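Local coordinates for putative DsbA oxidoreductase SCO1869 (Streptomyces coelicolor A3, PDB 3GL5), which is probably a thiol-disulfide oxidoreductase of the DsbA type with a thioredoxin-like domain, though its physiological role is not established, at residues Val57-Met60 with Leu61-Tyr65. Numbering follows the deposited sequence. Where two conformers were deposited one is given.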
# COMPACT_ATOMS: atom_id res chain seq x y z
N VAL A 57 8.88 14.32 -29.68
CA VAL A 57 7.58 14.81 -29.22
C VAL A 57 6.95 15.76 -30.25
O VAL A 57 5.75 15.70 -30.54
CB VAL A 57 7.68 15.53 -27.81
CG1 VAL A 57 6.41 16.32 -27.51
CG2 VAL A 57 7.93 14.53 -26.72
N LEU A 58 7.77 16.63 -30.82
CA LEU A 58 7.25 17.72 -31.62
C LEU A 58 6.71 17.18 -32.98
O LEU A 58 5.67 17.65 -33.47
CB LEU A 58 8.38 18.71 -31.82
CG LEU A 58 8.05 20.19 -31.88
CD1 LEU A 58 8.60 20.84 -30.61
CD2 LEU A 58 8.73 20.68 -33.17
N THR A 59 7.40 16.17 -33.52
CA THR A 59 6.96 15.36 -34.66
C THR A 59 5.62 14.69 -34.38
O THR A 59 4.73 14.70 -35.23
CB THR A 59 8.01 14.25 -34.99
OG1 THR A 59 9.28 14.85 -35.17
CG2 THR A 59 7.64 13.48 -36.26
N MSE A 60 5.51 14.08 -33.20
CA MSE A 60 4.27 13.42 -32.76
C MSE A 60 3.09 14.38 -32.75
O MSE A 60 2.01 14.05 -33.21
CB MSE A 60 4.45 12.79 -31.37
CG MSE A 60 3.13 12.54 -30.63
SE MSE A 60 3.41 12.23 -28.72
CE MSE A 60 2.75 13.91 -28.03
N LEU A 61 3.31 15.58 -32.21
CA LEU A 61 2.24 16.59 -32.14
C LEU A 61 1.80 17.04 -33.54
O LEU A 61 0.62 17.05 -33.87
CB LEU A 61 2.68 17.78 -31.29
CG LEU A 61 2.91 17.33 -29.84
CD1 LEU A 61 3.51 18.42 -29.00
CD2 LEU A 61 1.63 16.82 -29.23
N THR A 62 2.77 17.37 -34.37
CA THR A 62 2.46 17.90 -35.68
C THR A 62 1.93 16.81 -36.63
O THR A 62 0.96 17.02 -37.34
CB THR A 62 3.65 18.71 -36.25
OG1 THR A 62 4.83 17.88 -36.29
CG2 THR A 62 3.93 19.90 -35.34
N ALA A 63 2.55 15.63 -36.59
CA ALA A 63 2.19 14.53 -37.48
C ALA A 63 0.95 13.74 -37.02
O ALA A 63 -0.00 13.55 -37.80
CB ALA A 63 3.39 13.59 -37.70
N LYS A 64 0.99 13.29 -35.76
CA LYS A 64 -0.09 12.47 -35.16
C LYS A 64 -1.34 13.27 -34.71
O LYS A 64 -2.41 12.68 -34.55
CB LYS A 64 0.44 11.62 -33.98
CG LYS A 64 -0.25 10.28 -33.87
CD LYS A 64 -0.29 9.76 -32.46
CE LYS A 64 -0.84 8.34 -32.47
NZ LYS A 64 -0.83 7.73 -31.10
N TYR A 65 -1.23 14.58 -34.51
CA TYR A 65 -2.40 15.32 -34.03
C TYR A 65 -2.87 16.45 -34.92
O TYR A 65 -3.71 17.26 -34.51
CB TYR A 65 -2.21 15.79 -32.57
CG TYR A 65 -2.13 14.60 -31.67
CD1 TYR A 65 -3.17 13.66 -31.65
CD2 TYR A 65 -0.99 14.37 -30.89
CE1 TYR A 65 -3.11 12.54 -30.86
CE2 TYR A 65 -0.92 13.24 -30.07
CZ TYR A 65 -1.99 12.34 -30.07
OH TYR A 65 -1.95 11.21 -29.28
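Val57 and Leu61 sit one turn apart on a short two-turn alpha-helix, residues 57-64, far from the centre of a DsbA-like chain with a thioredoxin-type sheet. The helix follows directly on strand 55-56, and Val57 is still tied through its backbone to Arg95, beside the partner strand 96-97.

Four i to i+4 backbone hydrogen bonds, and a weak fifth from Tyr65 N to Leu61 O, wind the helix. Leu61 N donates to Val57 O and Thr62 N to Leu58 O, each at 3.0 Å; Ala63 N follows on Thr59 O. The fourth, Lys64 N to Met60 O, is 2.8 Å long but bent, with an N-H...O angle of 133° and the donor above the carbonyl plane. Residues 61-64 form a wider, pi-type turn, and Tyr65 is the first residue to leave helical angles.

Leu58 O is gripped twice. Besides Thr62 N it takes the hydroxyl of Thr62, OG1 lying 3.0 Å from Leu58 O; the two donors come from opposite faces of the carbonyl plane. A chi1 of 56° sets OG1 between the backbone N and carbonyl carbon of Thr62, turning it back over the preceding turn.

Apolar contacts run along another side. Val57 and Leu61 lie side by side, CG1 of Val57 being 3.9 Å from CD1 of Leu61. Leu61 and Thr62 touch Ala72 of helix 69-85, and Leu58 reaches Gln69 and Gln73 of the same helix, while Val57 and Met60, a selenomethionine with two conformers, pack on His97.

At the C-terminal end Tyr65, which also packs on Gly233 of the second subunit, slants its ring across the Met60 side chain. In one Met60 conformer, Tyr65 CE2 comes to 4.1 Å from Met60 CG.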